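Local coordinates for protein succinyl-CoA ligase (ADP-forming) subunit alpha (Methanosaeta concilii, PDB 6HXI) that binds coenzyme A and combines a CoA-ligase-type region with a largely helical citrate-synthase-like C-terminal region, at residues F461-E466 against G476-K481; E517-A522 against L536-D541; L547-M552 against E561-V566. All coordinates share one frame; numbering follows the deposited sequence.

Contact 1. Residues F461-E466 against G476-K481; sequences FKRAQE and GEMKKK. With COA (coenzyme A), chain G.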
loop_
_atom_site.group_PDB
_atom_site.type_symbol
_atom_site.label_atom_id
_atom_site.label_comp_id
_atom_site.label_asym_id
_atom_site.label_seq_id
_atom_site.Cartn_x
_atom_site.Cartn_y
_atom_site.Cartn_z
ATOM N N PHE B 461 25.614 -3.152 16.592
ATOM C CA PHE B 461 26.714 -2.361 17.159
ATOM C C PHE B 461 26.425 -1.978 18.613
ATOM O O PHE B 461 27.318 -2.083 19.440
ATOM C CB PHE B 461 27.048 -1.131 16.295
ATOM C CG PHE B 461 27.892 -1.441 15.075
ATOM C CD1 PHE B 461 27.319 -1.999 13.934
ATOM C CD2 PHE B 461 29.262 -1.231 15.086
ATOM C CE1 PHE B 461 28.104 -2.299 12.814
ATOM C CE2 PHE B 461 30.042 -1.526 13.953
ATOM C CZ PHE B 461 29.457 -2.037 12.827
ATOM N N LYS B 462 25.183 -1.559 18.932
ATOM C CA LYS B 462 24.813 -1.166 20.302
ATOM C C LYS B 462 25.046 -2.351 21.276
ATOM O O LYS B 462 25.687 -2.181 22.304
ATOM C CB LYS B 462 23.351 -0.673 20.365
ATOM C CG LYS B 462 23.037 0.139 21.590
ATOM C CD LYS B 462 21.573 0.126 21.976
ATOM C CE LYS B 462 21.454 0.881 23.275
ATOM N NZ LYS B 462 20.541 0.236 24.252
ATOM N N ARG B 463 24.558 -3.542 20.919
ATOM C CA ARG B 463 24.690 -4.766 21.712
ATOM C C ARG B 463 26.169 -5.121 21.960
ATOM O O ARG B 463 26.563 -5.288 23.107
ATOM C CB ARG B 463 23.918 -5.919 21.038
ATOM C CG ARG B 463 24.093 -7.275 21.721
ATOM C CD ARG B 463 23.717 -8.442 20.824
ATOM N NE ARG B 463 24.464 -8.458 19.560
ATOM C CZ ARG B 463 25.674 -8.985 19.390
ATOM N NH1 ARG B 463 26.314 -9.545 20.411
ATOM N NH2 ARG B 463 26.259 -8.946 18.201
ATOM N N ALA B 464 26.991 -5.156 20.923
ATOM C CA ALA B 464 28.406 -5.471 21.060
ATOM C C ALA B 464 29.093 -4.538 22.038
ATOM O O ALA B 464 29.716 -5.003 22.985
ATOM C CB ALA B 464 29.092 -5.418 19.700
ATOM N N GLN B 465 28.937 -3.218 21.835
ATOM C CA GLN B 465 29.537 -2.173 22.637
ATOM C C GLN B 465 29.006 -2.171 24.065
ATOM O O GLN B 465 29.786 -1.919 24.972
ATOM C CB GLN B 465 29.318 -0.830 21.941
ATOM C CG GLN B 465 30.213 0.313 22.423
ATOM C CD GLN B 465 29.521 1.350 23.263
ATOM O OE1 GLN B 465 28.292 1.428 23.347
ATOM N NE2 GLN B 465 30.309 2.207 23.867
ATOM N N GLU B 466 27.711 -2.489 24.270
ATOM C CA GLU B 466 27.061 -2.540 25.598
ATOM C C GLU B 466 27.583 -3.734 26.405
ATOM O O GLU B 466 28.105 -3.557 27.512
ATOM C CB GLU B 466 25.526 -2.699 25.480
ATOM C CG GLU B 466 24.703 -1.427 25.449
ATOM C CD GLU B 466 23.220 -1.690 25.253
ATOM O OE1 GLU B 466 22.408 -1.019 25.925
ATOM O OE2 GLU B 466 22.869 -2.586 24.450
ATOM N N GLY B 476 34.887 -11.255 15.200
ATOM C CA GLY B 476 35.039 -12.704 15.330
ATOM C C GLY B 476 33.737 -13.465 15.536
ATOM O O GLY B 476 33.491 -14.447 14.845
ATOM N N GLU B 477 32.885 -13.018 16.482
ATOM C CA GLU B 477 31.582 -13.635 16.781
ATOM C C GLU B 477 30.664 -13.689 15.535
ATOM O O GLU B 477 30.051 -14.724 15.252
ATOM C CB GLU B 477 30.878 -12.876 17.944
ATOM C CG GLU B 477 29.464 -13.359 18.242
ATOM C CD GLU B 477 28.569 -12.417 19.019
ATOM O OE1 GLU B 477 27.541 -11.977 18.453
ATOM O OE2 GLU B 477 28.858 -12.169 20.211
ATOM N N MET B 478 30.567 -12.562 14.805
ATOM C CA MET B 478 29.730 -12.431 13.611
ATOM C C MET B 478 30.185 -13.358 12.490
ATOM O O MET B 478 29.345 -13.925 11.796
ATOM C CB MET B 478 29.679 -10.980 13.146
ATOM C CG MET B 478 28.965 -10.072 14.123
ATOM S SD MET B 478 27.193 -10.409 14.308
ATOM C CE MET B 478 26.536 -9.572 12.868
ATOM N N LYS B 479 31.519 -13.502 12.315
ATOM C CA LYS B 479 32.127 -14.392 11.323
ATOM C C LYS B 479 31.754 -15.867 11.639
ATOM O O LYS B 479 31.406 -16.598 10.710
ATOM C CB LYS B 479 33.650 -14.199 11.295
ATOM C CG LYS B 479 34.370 -15.016 10.217
ATOM C CD LYS B 479 35.866 -15.066 10.483
ATOM C CE LYS B 479 36.528 -16.211 9.771
ATOM N NZ LYS B 479 38.009 -16.026 9.741
ATOM N N LYS B 480 31.791 -16.274 12.944
ATOM C CA LYS B 480 31.470 -17.636 13.425
ATOM C C LYS B 480 30.040 -18.022 13.124
ATOM O O LYS B 480 29.791 -19.157 12.714
ATOM C CB LYS B 480 31.739 -17.778 14.928
ATOM C CG LYS B 480 31.890 -19.233 15.398
ATOM C CD LYS B 480 32.382 -19.317 16.853
ATOM C CE LYS B 480 32.993 -20.653 17.216
ATOM N NZ LYS B 480 33.517 -20.663 18.611
ATOM N N LYS B 481 29.105 -17.065 13.288
ATOM C CA LYS B 481 27.676 -17.238 13.036
ATOM C C LYS B 481 27.356 -17.163 11.550
ATOM O O LYS B 481 26.218 -17.418 11.169
ATOM C CB LYS B 481 26.878 -16.164 13.809
ATOM C CG LYS B 481 26.884 -16.356 15.328
ATOM C CD LYS B 481 26.824 -15.030 16.099
ATOM C CE LYS B 481 25.430 -14.580 16.473
ATOM N NZ LYS B 481 25.431 -13.246 17.138
HETATM N N1A COA G . 31.024 -7.761 7.475
HETATM C C2A COA G . 32.060 -8.395 8.034
HETATM N N3A COA G . 33.010 -9.133 7.442
HETATM C C4A COA G . 32.784 -9.245 6.124
HETATM C C5A COA G . 31.755 -8.657 5.409
HETATM C C6A COA G . 30.857 -7.849 6.134
HETATM N N6A COA G . 29.878 -7.144 5.566
HETATM N N7A COA G . 31.778 -9.072 4.087
HETATM C C8A COA G . 32.808 -9.877 4.029
HETATM N N9A COA G . 33.462 -10.035 5.224
HETATM C C1B COA G . 34.616 -10.888 5.507
HETATM C C2B COA G . 34.443 -12.363 5.168
HETATM O O2B COA G . 33.744 -13.053 6.206
HETATM C C3B COA G . 35.909 -12.796 5.066
HETATM O O3B COA G . 36.500 -13.014 6.366
HETATM P P3B COA G . 37.728 -13.997 6.626
HETATM O O7A COA G . 38.812 -13.600 5.681
HETATM O O8A COA G . 38.087 -13.822 8.058
HETATM O O9A COA G . 37.180 -15.419 6.407
HETATM C C4B COA G . 36.630 -11.549 4.540
HETATM O O4B COA G . 35.719 -10.447 4.739
HETATM C C5B COA G . 37.065 -11.612 3.098
HETATM O O5B COA G . 35.971 -12.156 2.334
HETATM P P1A COA G . 36.220 -13.256 1.151
HETATM O O1A COA G . 35.070 -13.422 0.228
HETATM O O2A COA G . 36.749 -14.573 1.697
HETATM O O3A COA G . 37.412 -12.456 0.454
HETATM P P2A COA G . 38.275 -12.449 -0.883
HETATM O O4A COA G . 37.616 -11.600 -1.896
HETATM O O5A COA G . 39.612 -11.869 -0.485
HETATM O O6A COA G . 38.407 -13.984 -1.384
HETATM C CBP COA G . 40.287 -15.339 -2.149
HETATM C CCP COA G . 39.473 -14.848 -0.946
HETATM C CDP COA G . 41.385 -16.278 -1.630
HETATM C CEP COA G . 39.399 -16.100 -3.153
HETATM C CAP COA G . 40.919 -14.108 -2.855
HETATM O OAP COA G . 41.513 -13.227 -1.919
HETATM C C9P COA G . 41.911 -14.397 -3.974
HETATM O O9P COA G . 41.501 -14.679 -5.103
HETATM N N8P COA G . 43.215 -14.313 -3.663
HETATM C C7P COA G . 44.276 -14.656 -4.600
HETATM C C6P COA G . 45.060 -15.854 -4.139
HETATM C C5P COA G . 46.228 -16.159 -5.048
HETATM O O5P COA G . 46.791 -15.263 -5.674
HETATM N N4P COA G . 46.582 -17.440 -5.144
HETATM C C3P COA G . 47.615 -17.911 -6.057
HETATM C C2P COA G . 47.106 -18.092 -7.473
HETATM S S1P COA G . 48.471 -18.869 -8.381
#
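Arg463 and Glu477 sit on two consecutive helices, 453-466 and 471-480, whose backbones stay well apart here, with 12.3 Å between Arg463 CA and Glu477 CA. The contact belongs to the helical region related to the C-terminal domain of citrate synthase, and it is a small salt-bridge network made by long side chains rather than close helix packing. The two chains approach from opposite directions. Arg463 leaves its helix with CG anti to the backbone N and bends at chi3 (56°), while Glu477 runs extended. Glu477 OE1 lies 3.3 Å from Arg463 NH2, the salt bridge of the contact, and 3.4 Å from Arg463 NH1. The carboxylate and guanidinium planes are 33° apart, and OE1 comes in obliquely to the guanidinium. Within its own segment Glu477 has a shorter partner: Lys481 NZ donates to Glu477 OE1 over 2.8 Å, from above the carboxylate plane. One oxygen thus gathers two cations, which probably favours the ionised carboxylate. The stronger partner of Arg463 is Glu460, one turn earlier on its own helix, whose OE2 forms a salt bridge with Arg463 NH2; Glu477 comes second. Met478 adds a looser contact, its SD 4.3 Å from Arg463 NH2, also oblique to the guanidinium. Further round helix 471-480, Lys479 serves the ligand and is hydrogen-bonded as well to Ser92 OG of the second subunit, so coenzyme A is held where two chains meet. The chain of Lys479 is extended, and its NZ donates to O8A on the ribose-linked P3B phosphate of coenzyme A at 2.8 Å.

Contact 2. Residues E517-A522 against L536-D541; sequences ELLNYA and LILNVD. With COA (coenzyme A), chain G.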
loop_
_atom_site.group_PDB
_atom_site.type_symbol
_atom_site.label_atom_id
_atom_site.label_comp_id
_atom_site.label_asym_id
_atom_site.label_seq_id
_atom_site.Cartn_x
_atom_site.Cartn_y
_atom_site.Cartn_z
ATOM N N GLU B 517 30.443 7.919 21.165
ATOM C CA GLU B 517 30.980 6.670 21.734
ATOM C C GLU B 517 30.744 5.441 20.825
ATOM O O GLU B 517 31.668 4.648 20.599
ATOM C CB GLU B 517 30.376 6.436 23.121
ATOM C CG GLU B 517 31.173 5.486 24.008
ATOM C CD GLU B 517 30.560 5.114 25.350
ATOM O OE1 GLU B 517 29.309 5.064 25.457
ATOM O OE2 GLU B 517 31.339 4.800 26.280
ATOM N N LEU B 518 29.512 5.292 20.287
ATOM C CA LEU B 518 29.233 4.159 19.424
ATOM C C LEU B 518 29.920 4.342 18.068
ATOM O O LEU B 518 30.381 3.352 17.476
ATOM C CB LEU B 518 27.743 3.867 19.341
ATOM C CG LEU B 518 27.358 2.519 18.708
ATOM C CD1 LEU B 518 27.995 1.344 19.433
ATOM C CD2 LEU B 518 25.855 2.379 18.600
ATOM N N LEU B 519 30.122 5.614 17.647
ATOM C CA LEU B 519 30.861 5.872 16.416
ATOM C C LEU B 519 32.343 5.510 16.583
ATOM O O LEU B 519 32.903 4.868 15.694
ATOM C CB LEU B 519 30.662 7.290 15.870
ATOM C CG LEU B 519 31.542 7.664 14.660
ATOM C CD1 LEU B 519 31.071 6.958 13.377
ATOM C CD2 LEU B 519 31.576 9.161 14.465
ATOM N N ASN B 520 32.942 5.823 17.751
ATOM C CA ASN B 520 34.341 5.485 18.001
ATOM C C ASN B 520 34.555 3.963 18.002
ATOM O O ASN B 520 35.525 3.479 17.415
ATOM C CB ASN B 520 34.895 6.175 19.255
ATOM C CG ASN B 520 34.914 7.700 19.212
ATOM O OD1 ASN B 520 35.044 8.351 18.157
ATOM N ND2 ASN B 520 34.802 8.306 20.385
ATOM N N TYR B 521 33.608 3.209 18.582
ATOM C CA TYR B 521 33.618 1.742 18.563
ATOM C C TYR B 521 33.466 1.276 17.103
ATOM O O TYR B 521 34.232 0.433 16.633
ATOM C CB TYR B 521 32.445 1.217 19.436
ATOM C CG TYR B 521 32.397 -0.297 19.587
ATOM C CD1 TYR B 521 33.092 -0.939 20.612
ATOM C CD2 TYR B 521 31.650 -1.084 18.713
ATOM C CE1 TYR B 521 33.056 -2.323 20.754
ATOM C CE2 TYR B 521 31.608 -2.475 18.845
ATOM C CZ TYR B 521 32.325 -3.090 19.859
ATOM O OH TYR B 521 32.306 -4.457 19.986
ATOM N N ALA B 522 32.494 1.859 16.377
ATOM C CA ALA B 522 32.225 1.476 14.989
ATOM C C ALA B 522 33.439 1.611 14.101
ATOM O O ALA B 522 33.674 0.711 13.286
ATOM C CB ALA B 522 31.055 2.251 14.420
ATOM N N LEU B 536 35.340 -3.012 2.831
ATOM C CA LEU B 536 34.523 -3.346 4.016
ATOM C C LEU B 536 34.447 -2.122 4.924
ATOM O O LEU B 536 34.824 -2.158 6.105
ATOM C CB LEU B 536 35.029 -4.614 4.743
ATOM C CG LEU B 536 34.898 -5.938 3.981
ATOM C CD1 LEU B 536 35.342 -7.094 4.833
ATOM C CD2 LEU B 536 33.510 -6.145 3.447
ATOM N N ILE B 537 34.004 -1.015 4.325
ATOM C CA ILE B 537 33.924 0.278 4.995
ATOM C C ILE B 537 32.596 0.369 5.685
ATOM O O ILE B 537 31.691 -0.417 5.411
ATOM C CB ILE B 537 34.197 1.497 4.026
ATOM C CG1 ILE B 537 33.252 1.501 2.792
ATOM C CG2 ILE B 537 35.659 1.532 3.574
ATOM C CD1 ILE B 537 32.812 2.916 2.281
ATOM N N LEU B 538 32.475 1.337 6.574
ATOM C CA LEU B 538 31.230 1.630 7.255
ATOM C C LEU B 538 30.390 2.324 6.175
ATOM O O LEU B 538 30.811 3.347 5.633
ATOM C CB LEU B 538 31.540 2.564 8.427
ATOM C CG LEU B 538 30.520 2.698 9.532
ATOM C CD1 LEU B 538 30.144 1.322 10.163
ATOM C CD2 LEU B 538 31.026 3.683 10.578
ATOM N N ASN B 539 29.307 1.670 5.744
ATOM C CA ASN B 539 28.440 2.195 4.705
ATOM C C ASN B 539 27.419 3.234 5.289
ATOM O O ASN B 539 27.429 3.491 6.498
ATOM C CB ASN B 539 27.773 1.042 3.922
ATOM C CG ASN B 539 26.759 0.222 4.685
ATOM O OD1 ASN B 539 25.969 0.724 5.472
ATOM N ND2 ASN B 539 26.708 -1.063 4.412
ATOM N N VAL B 540 26.574 3.832 4.419
ATOM C CA VAL B 540 25.586 4.872 4.772
ATOM C C VAL B 540 24.590 4.368 5.807
ATOM O O VAL B 540 24.323 5.096 6.766
ATOM C CB VAL B 540 24.874 5.522 3.533
ATOM C CG1 VAL B 540 24.080 6.756 3.931
ATOM C CG2 VAL B 540 25.899 5.931 2.495
ATOM N N ASP B 541 24.038 3.147 5.610
ATOM C CA ASP B 541 23.077 2.548 6.520
ATOM C C ASP B 541 23.652 2.320 7.911
ATOM O O ASP B 541 22.978 2.620 8.889
ATOM C CB ASP B 541 22.458 1.263 5.938
ATOM C CG ASP B 541 21.500 1.539 4.786
ATOM O OD1 ASP B 541 21.637 2.602 4.139
ATOM O OD2 ASP B 541 20.624 0.688 4.524
HETATM N N1A COA G . 31.024 -7.761 7.475
HETATM C C2A COA G . 32.060 -8.395 8.034
HETATM N N3A COA G . 33.010 -9.133 7.442
HETATM C C4A COA G . 32.784 -9.245 6.124
HETATM C C5A COA G . 31.755 -8.657 5.409
HETATM C C6A COA G . 30.857 -7.849 6.134
HETATM N N6A COA G . 29.878 -7.144 5.566
HETATM N N7A COA G . 31.778 -9.072 4.087
HETATM C C8A COA G . 32.808 -9.877 4.029
HETATM N N9A COA G . 33.462 -10.035 5.224
HETATM C C1B COA G . 34.616 -10.888 5.507
HETATM C C2B COA G . 34.443 -12.363 5.168
HETATM O O2B COA G . 33.744 -13.053 6.206
HETATM C C3B COA G . 35.909 -12.796 5.066
HETATM O O3B COA G . 36.500 -13.014 6.366
HETATM P P3B COA G . 37.728 -13.997 6.626
HETATM O O7A COA G . 38.812 -13.600 5.681
HETATM O O8A COA G . 38.087 -13.822 8.058
HETATM O O9A COA G . 37.180 -15.419 6.407
HETATM C C4B COA G . 36.630 -11.549 4.540
HETATM O O4B COA G . 35.719 -10.447 4.739
HETATM C C5B COA G . 37.065 -11.612 3.098
HETATM O O5B COA G . 35.971 -12.156 2.334
HETATM P P1A COA G . 36.220 -13.256 1.151
HETATM O O1A COA G . 35.070 -13.422 0.228
HETATM O O2A COA G . 36.749 -14.573 1.697
HETATM O O3A COA G . 37.412 -12.456 0.454
HETATM P P2A COA G . 38.275 -12.449 -0.883
HETATM O O4A COA G . 37.616 -11.600 -1.896
HETATM O O5A COA G . 39.612 -11.869 -0.485
HETATM O O6A COA G . 38.407 -13.984 -1.384
HETATM C CBP COA G . 40.287 -15.339 -2.149
HETATM C CCP COA G . 39.473 -14.848 -0.946
HETATM C CDP COA G . 41.385 -16.278 -1.630
HETATM C CEP COA G . 39.399 -16.100 -3.153
HETATM C CAP COA G . 40.919 -14.108 -2.855
HETATM O OAP COA G . 41.513 -13.227 -1.919
HETATM C C9P COA G . 41.911 -14.397 -3.974
HETATM O O9P COA G . 41.501 -14.679 -5.103
HETATM N N8P COA G . 43.215 -14.313 -3.663
HETATM C C7P COA G . 44.276 -14.656 -4.600
HETATM C C6P COA G . 45.060 -15.854 -4.139
HETATM C C5P COA G . 46.228 -16.159 -5.048
HETATM O O5P COA G . 46.791 -15.263 -5.674
HETATM N N4P COA G . 46.582 -17.440 -5.144
HETATM C C3P COA G . 47.615 -17.911 -6.057
HETATM C C2P COA G . 47.106 -18.092 -7.473
HETATM S S1P COA G . 48.471 -18.869 -8.381
#
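Leu538 meets Ala522 and Leu519 across this buried contact, which joins helix 517-530 to the non-helical stretch of chain leading into helix 540-555, within the citrate-synthase-like helical region. Ahead of Leu538, Leu536 turns to the ligand: its CD1 is 3.4 Å from O4B of the coenzyme A ribose and its CD2 3.5 Å from N7A of the adenine, so the two methyls cover the sugar-base junction. Ile537 is tied through its backbone to Gly489. At Leu538 the side chain points to the helix, and the chi1 of -162° swings CG away from the backbone N and brings CD2 to the helix surface. That one methyl makes both contacts, 4.1 Å from Ala522 CB and 4.3 Å from Leu519 CD1. The CA atoms of Ala522 and Leu538, 7.8 Å apart, are the closest CA pair of the two segments. The backbone N of Leu538 is hydrogen-bonded to Glu526 OE2, one turn beyond Ala522 on helix 517-530. Asn539 then takes the N-cap position, OD1 accepting from Gly542 N, and Val540 and Asp541 begin the helix. Helix 540-555 also packs here, Ile546 touching both Ala522 and Leu538, and helix 500-512 touches Leu519 and Val540.

Contact 3. Residues L547-M552 against E561-V566; sequences LFIDLM and EEIDEV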
loop_
_atom_site.group_PDB
_atom_site.type_symbol
_atom_site.label_atom_id
_atom_site.label_comp_id
_atom_site.label_asym_id
_atom_site.label_seq_id
_atom_site.Cartn_x
_atom_site.Cartn_y
_atom_site.Cartn_z
ATOM N N LEU B 547 25.067 6.521 14.366
ATOM C CA LEU B 547 25.042 7.925 14.795
ATOM C C LEU B 547 23.733 8.302 15.445
ATOM O O LEU B 547 23.703 9.190 16.284
ATOM C CB LEU B 547 25.406 8.889 13.657
ATOM C CG LEU B 547 26.851 8.785 13.168
ATOM C CD1 LEU B 547 27.067 9.660 11.973
ATOM C CD2 LEU B 547 27.808 9.122 14.254
ATOM N N PHE B 548 22.651 7.591 15.079
ATOM C CA PHE B 548 21.361 7.859 15.699
ATOM C C PHE B 548 21.348 7.439 17.182
ATOM O O PHE B 548 20.841 8.197 18.018
ATOM C CB PHE B 548 20.194 7.306 14.907
ATOM C CG PHE B 548 19.028 8.254 15.035
ATOM C CD1 PHE B 548 18.160 8.171 16.119
ATOM C CD2 PHE B 548 18.825 9.258 14.102
ATOM C CE1 PHE B 548 17.107 9.076 16.267
ATOM C CE2 PHE B 548 17.789 10.179 14.259
ATOM C CZ PHE B 548 16.935 10.081 15.339
ATOM N N ILE B 549 22.011 6.312 17.519
ATOM C CA ILE B 549 22.217 5.889 18.920
ATOM C C ILE B 549 23.054 6.967 19.636
ATOM O O ILE B 549 22.735 7.344 20.763
ATOM C CB ILE B 549 22.899 4.483 19.055
ATOM C CG1 ILE B 549 22.112 3.367 18.297
ATOM C CG2 ILE B 549 23.162 4.112 20.549
ATOM C CD1 ILE B 549 20.696 3.322 18.621
ATOM N N ASP B 550 24.126 7.453 18.989
ATOM C CA ASP B 550 24.959 8.522 19.583
ATOM C C ASP B 550 24.195 9.827 19.817
ATOM O O ASP B 550 24.409 10.476 20.830
ATOM C CB ASP B 550 26.204 8.767 18.768
ATOM C CG ASP B 550 27.273 7.729 19.033
ATOM O OD1 ASP B 550 27.298 7.147 20.199
ATOM O OD2 ASP B 550 28.108 7.494 18.110
ATOM N N LEU B 551 23.301 10.205 18.897
ATOM C CA LEU B 551 22.462 11.402 19.007
ATOM C C LEU B 551 21.587 11.259 20.287
ATOM O O LEU B 551 21.494 12.188 21.104
ATOM C CB LEU B 551 21.578 11.484 17.730
ATOM C CG LEU B 551 20.604 12.655 17.603
ATOM C CD1 LEU B 551 20.270 12.908 16.147
ATOM C CD2 LEU B 551 19.270 12.350 18.281
ATOM N N MET B 552 20.934 10.086 20.427
ATOM C CA MET B 552 20.075 9.797 21.565
ATOM C C MET B 552 20.838 9.797 22.885
ATOM O O MET B 552 20.347 10.373 23.845
ATOM C CB MET B 552 19.319 8.506 21.354
ATOM C CG MET B 552 18.191 8.662 20.367
ATOM S SD MET B 552 17.195 7.178 20.311
ATOM C CE MET B 552 18.313 6.056 19.565
ATOM N N GLU B 561 17.054 1.439 27.891
ATOM C CA GLU B 561 15.787 0.784 27.542
ATOM C C GLU B 561 15.039 1.572 26.456
ATOM O O GLU B 561 14.612 0.976 25.450
ATOM C CB GLU B 561 14.879 0.666 28.775
ATOM C CG GLU B 561 15.270 -0.388 29.798
ATOM C CD GLU B 561 14.214 -0.648 30.870
ATOM O OE1 GLU B 561 13.880 0.298 31.624
ATOM O OE2 GLU B 561 13.737 -1.803 30.972
ATOM N N GLU B 562 14.874 2.905 26.675
ATOM C CA GLU B 562 14.234 3.822 25.740
ATOM C C GLU B 562 14.909 3.738 24.367
ATOM O O GLU B 562 14.222 3.662 23.346
ATOM C CB GLU B 562 14.302 5.254 26.256
ATOM C CG GLU B 562 13.282 5.553 27.341
ATOM C CD GLU B 562 13.400 6.970 27.864
ATOM O OE1 GLU B 562 14.213 7.178 28.793
ATOM O OE2 GLU B 562 12.742 7.881 27.303
ATOM N N ILE B 563 16.245 3.723 24.356
ATOM C CA ILE B 563 17.049 3.610 23.144
ATOM C C ILE B 563 16.789 2.244 22.479
ATOM O O ILE B 563 16.519 2.188 21.272
ATOM C CB ILE B 563 18.538 3.915 23.445
ATOM C CG1 ILE B 563 18.680 5.409 23.842
ATOM C CG2 ILE B 563 19.423 3.585 22.249
ATOM C CD1 ILE B 563 19.917 5.807 24.478
ATOM N N ASP B 564 16.755 1.163 23.287
ATOM C CA ASP B 564 16.486 -0.183 22.748
ATOM C C ASP B 564 15.096 -0.251 22.102
ATOM O O ASP B 564 14.939 -0.841 21.022
ATOM C CB ASP B 564 16.670 -1.258 23.838
ATOM C CG ASP B 564 18.093 -1.781 24.002
ATOM O OD1 ASP B 564 18.878 -1.723 23.010
ATOM O OD2 ASP B 564 18.422 -2.273 25.105
ATOM N N GLU B 565 14.117 0.429 22.730
ATOM C CA GLU B 565 12.738 0.529 22.228
ATOM C C GLU B 565 12.736 1.253 20.871
ATOM O O GLU B 565 12.102 0.788 19.944
ATOM C CB GLU B 565 11.850 1.240 23.281
ATOM C CG GLU B 565 10.439 1.577 22.832
ATOM C CD GLU B 565 9.556 2.304 23.837
ATOM O OE1 GLU B 565 10.049 3.204 24.561
ATOM O OE2 GLU B 565 8.346 1.982 23.874
ATOM N N VAL B 566 13.471 2.373 20.752
ATOM C CA VAL B 566 13.577 3.120 19.507
ATOM C C VAL B 566 14.063 2.202 18.363
ATOM O O VAL B 566 13.491 2.227 17.279
ATOM C CB VAL B 566 14.402 4.415 19.668
ATOM C CG1 VAL B 566 14.819 4.989 18.302
ATOM C CG2 VAL B 566 13.625 5.456 20.494
#
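Met552, Ile549, Ile563 and Val566 form an apolar seam between helices 540-555 and 560-569. The segment axes come within 10.8 Å at 146° between their N-to-C directions, so the pair is roughly antiparallel, joined by a short connection in the manner of a helical hairpin. Ile549 and Ile563 have the nearest CA atoms, 7.1 Å apart. The branched aliphatic contact is theirs: the two side chains cross at a slant, with Ile549 CD1 3.9 Å from Ile563 CG2. Met552 makes the rest, through its CB, SD and CE. It turns at chi3 (-69°), which swings Met552 CE back to 3.8 Å from Ile563 CG2, while Met552 CB lies 4.0 Å from Ile563 CG1 as the two chains slide past each other. Val566 is met tip to tip, its CG1 3.8 Å from Met552 SD. The contacts across the seam are all apolar. All four touching residues are buried. Phe558, in the connection, covers Met552 and Ile563, helix 453-466 lies against Ile549 and Ile563 through Lys462, and Tyr571 of helix 571-594 packs on Val566.

Overall arrangement
The three contacts follow one another along the chain in one mainly helical region. The centres of contacts 1 and 2 are 13 Å apart, and helix 453-466 touches helix 517-530, with Ala464 CB 3.4 Å from Tyr521 OH. Contact 3, centred 15 Å from contact 2, shares helix 540-555 with it; Asp550 probably accepts two hydrogen bonds, OD1 from Leu518 N (2.9 Å) and OD2 from Leu519 N (2.8 Å). The centres of contacts 1 and 3 are 18 Å apart, tied by the salt bridge Lys462 NZ to Asp564 OD1 at 2.9 Å. Contacts 1 and 2 both reach coenzyme A, at its ribose-linked phosphate P3B and its adenine-ribose junction, whereas contact 3 packs away from the ligand.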